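Side-chain contact in protein-glutamine gamma-glutamyltransferase 2 (Pagrus major, PDB 1G0D), which probably catalyses calcium-dependent cross-linking of proteins by joining peptide-bound glutamine to lysine or other primary amines: residues F134-R139 against S149-Y154. Residues are numbered along the deposited sequence; the frame is centred on the assembly and turned at random.
Sequences FNPWCR and SKLQEY. With SO4 (sulfate ion), chain B.
Leu-151, on helix 148-156, carries the apolar contact with Pro-136 and Trp-137, and no hydrogen bond crosses between the two segments. Along the helix, Lys-150 turns elsewhere: its extended chain brings NZ within 3.4 Å of sulfate O2, a weak hydrogen bond to an ion that Arg-291 and Trp-351 also bind and that probably came from the crystallisation liquor. Next, Leu-151 has CG anti to its own carbonyl carbon (chi1 -81°). From there CD1 sits chiefly over the pyrrole part of the Trp-137 indole, 3.6 Å from the five-ring centroid and 19° off the ring normal, which identifies a CH-pi contact; it also touches Pro-136 O. The other branch, CD2, meets only the Pro-136 ring across the contact, at 3.4 Å from CB. Both partners are presented by a type I beta turn, 135-138, closed by Cys-138 N to Asn-135 O at 3.2 Å. An alanine in place of Trp-137 would probably leave Leu-151 CD1 without the aromatic face it packs on and open a gap beside the helix. Further on, Glu-153 forms a salt bridge with Lys-426, and Tyr-154 sets its ring edge-to-face with Trp-351 of strand 350-355, in the sheet that includes 329-339. The arrangement is apolar packing at the linker of the transglutaminase fold, where the chain leaves the N-terminal beta-sandwich through strand 121-133 and enters the catalytic core.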
loop_
_atom_site.group_PDB
_atom_site.type_symbol
_atom_site.label_atom_id
_atom_site.label_comp_id
_atom_site.label_asym_id
_atom_site.label_seq_id
_atom_site.Cartn_x
_atom_site.Cartn_y
_atom_site.Cartn_z
ATOM N N PHE A 134 11.476 2.428 -15.372
ATOM C CA PHE A 134 10.370 2.906 -16.190
ATOM C C PHE A 134 10.505 4.440 -16.238
ATOM O O PHE A 134 11.051 5.044 -15.325
ATOM C CB PHE A 134 9.038 2.497 -15.531
ATOM C CG PHE A 134 8.649 1.065 -15.789
ATOM C CD1 PHE A 134 8.766 0.100 -14.789
ATOM C CD2 PHE A 134 8.219 0.662 -17.045
ATOM C CE1 PHE A 134 8.470 -1.245 -15.049
ATOM C CE2 PHE A 134 7.920 -0.684 -17.316
ATOM C CZ PHE A 134 8.047 -1.633 -16.326
ATOM N N ASN A 135 9.990 5.074 -17.290
ATOM C CA ASN A 135 10.099 6.522 -17.450
ATOM C C ASN A 135 8.763 7.203 -17.675
ATOM O O ASN A 135 8.371 7.418 -18.820
ATOM C CB ASN A 135 10.974 6.826 -18.653
ATOM C CG ASN A 135 11.622 8.162 -18.554
ATOM O OD1 ASN A 135 11.247 8.971 -17.710
ATOM N ND2 ASN A 135 12.609 8.420 -19.402
ATOM N N PRO A 136 8.033 7.541 -16.593
ATOM C CA PRO A 136 6.739 8.209 -16.756
ATOM C C PRO A 136 6.841 9.656 -17.212
ATOM O O PRO A 136 5.820 10.306 -17.389
ATOM C CB PRO A 136 6.079 8.103 -15.375
ATOM C CG PRO A 136 7.130 7.749 -14.443
ATOM C CD PRO A 136 8.341 7.256 -15.189
ATOM N N TRP A 137 8.057 10.173 -17.379
ATOM C CA TRP A 137 8.216 11.537 -17.853
ATOM C C TRP A 137 8.462 11.557 -19.351
ATOM O O TRP A 137 8.455 12.621 -19.955
ATOM C CB TRP A 137 9.393 12.198 -17.203
ATOM C CG TRP A 137 9.204 12.474 -15.801
ATOM C CD1 TRP A 137 8.622 13.571 -15.260
ATOM C CD2 TRP A 137 9.607 11.641 -14.713
ATOM N NE1 TRP A 137 8.630 13.481 -13.877
ATOM C CE2 TRP A 137 9.225 12.305 -13.516
ATOM C CE3 TRP A 137 10.254 10.393 -14.629
ATOM C CZ2 TRP A 137 9.468 11.756 -12.238
ATOM C CZ3 TRP A 137 10.489 9.845 -13.346
ATOM C CH2 TRP A 137 10.091 10.534 -12.176
ATOM N N CYS A 138 8.723 10.390 -19.938
ATOM C CA CYS A 138 8.970 10.270 -21.367
ATOM C C CYS A 138 7.660 9.983 -22.085
ATOM O O CYS A 138 7.044 8.953 -21.871
ATOM C CB CYS A 138 9.932 9.139 -21.617
ATOM S SG CYS A 138 9.922 8.641 -23.313
ATOM N N ARG A 139 7.251 10.875 -22.974
ATOM C CA ARG A 139 5.960 10.736 -23.635
ATOM C C ARG A 139 5.662 9.518 -24.409
ATOM O O ARG A 139 4.501 9.270 -24.671
ATOM C CB ARG A 139 5.684 11.918 -24.522
ATOM C CG ARG A 139 6.899 12.403 -25.180
ATOM C CD ARG A 139 6.516 13.089 -26.421
ATOM N NE ARG A 139 5.682 12.246 -27.247
ATOM C CZ ARG A 139 4.411 12.528 -27.522
ATOM N NH1 ARG A 139 3.843 13.640 -27.018
ATOM N NH2 ARG A 139 3.726 11.714 -28.329
ATOM N N SER A 149 3.507 17.430 -11.536
ATOM C CA SER A 149 3.204 17.537 -10.115
ATOM C C SER A 149 2.674 16.221 -9.489
ATOM O O SER A 149 2.792 15.980 -8.277
ATOM C CB SER A 149 2.199 18.644 -9.900
ATOM O OG SER A 149 0.888 18.124 -9.866
ATOM N N LYS A 150 2.097 15.364 -10.320
ATOM C CA LYS A 150 1.560 14.115 -9.828
ATOM C C LYS A 150 2.626 13.053 -9.838
ATOM O O LYS A 150 2.543 12.092 -9.096
ATOM C CB LYS A 150 0.399 13.684 -10.693
ATOM C CG LYS A 150 -0.756 14.604 -10.593
ATOM C CD LYS A 150 -1.914 13.981 -11.234
ATOM C CE LYS A 150 -2.954 15.030 -11.463
ATOM N NZ LYS A 150 -4.168 14.340 -11.990
ATOM N N LEU A 151 3.623 13.216 -10.696
ATOM C CA LEU A 151 4.713 12.248 -10.756
ATOM C C LEU A 151 5.608 12.446 -9.534
ATOM O O LEU A 151 6.260 11.524 -9.051
ATOM C CB LEU A 151 5.509 12.419 -12.055
ATOM C CG LEU A 151 4.850 11.733 -13.253
ATOM C CD1 LEU A 151 5.539 12.134 -14.551
ATOM C CD2 LEU A 151 4.912 10.249 -13.051
ATOM N N GLN A 152 5.612 13.662 -9.012
ATOM C CA GLN A 152 6.417 13.986 -7.841
ATOM C C GLN A 152 5.889 13.273 -6.618
ATOM O O GLN A 152 6.658 12.862 -5.746
ATOM C CB GLN A 152 6.390 15.492 -7.613
ATOM C CG GLN A 152 7.179 15.934 -6.443
ATOM C CD GLN A 152 8.576 15.375 -6.468
ATOM O OE1 GLN A 152 9.259 15.420 -7.523
ATOM N NE2 GLN A 152 9.025 14.838 -5.308
ATOM N N GLU A 153 4.562 13.151 -6.551
ATOM C CA GLU A 153 3.914 12.475 -5.442
ATOM C C GLU A 153 3.866 10.975 -5.674
ATOM O O GLU A 153 4.267 10.191 -4.818
ATOM C CB GLU A 153 2.486 12.976 -5.270
ATOM C CG GLU A 153 1.675 12.190 -4.226
ATOM C CD GLU A 153 2.210 12.332 -2.792
ATOM O OE1 GLU A 153 3.022 13.247 -2.542
ATOM O OE2 GLU A 153 1.821 11.530 -1.906
ATOM N N TYR A 154 3.397 10.586 -6.853
ATOM C CA TYR A 154 3.262 9.182 -7.196
ATOM C C TYR A 154 4.510 8.405 -7.604
ATOM O O TYR A 154 4.433 7.192 -7.760
ATOM C CB TYR A 154 2.197 9.039 -8.257
ATOM C CG TYR A 154 0.924 9.735 -7.878
ATOM C CD1 TYR A 154 0.441 9.658 -6.565
ATOM C CD2 TYR A 154 0.191 10.458 -8.831
ATOM C CE1 TYR A 154 -0.735 10.272 -6.210
ATOM C CE2 TYR A 154 -0.999 11.083 -8.493
ATOM C CZ TYR A 154 -1.455 10.980 -7.179
ATOM O OH TYR A 154 -2.661 11.535 -6.846
HETATM S S SO4 B . -6.462 11.439 -10.350
HETATM O O1 SO4 B . -7.227 10.390 -10.829
HETATM O O2 SO4 B . -5.160 11.307 -10.884
HETATM O O3 SO4 B . -7.040 12.537 -10.983
HETATM O O4 SO4 B . -6.609 11.545 -8.924
#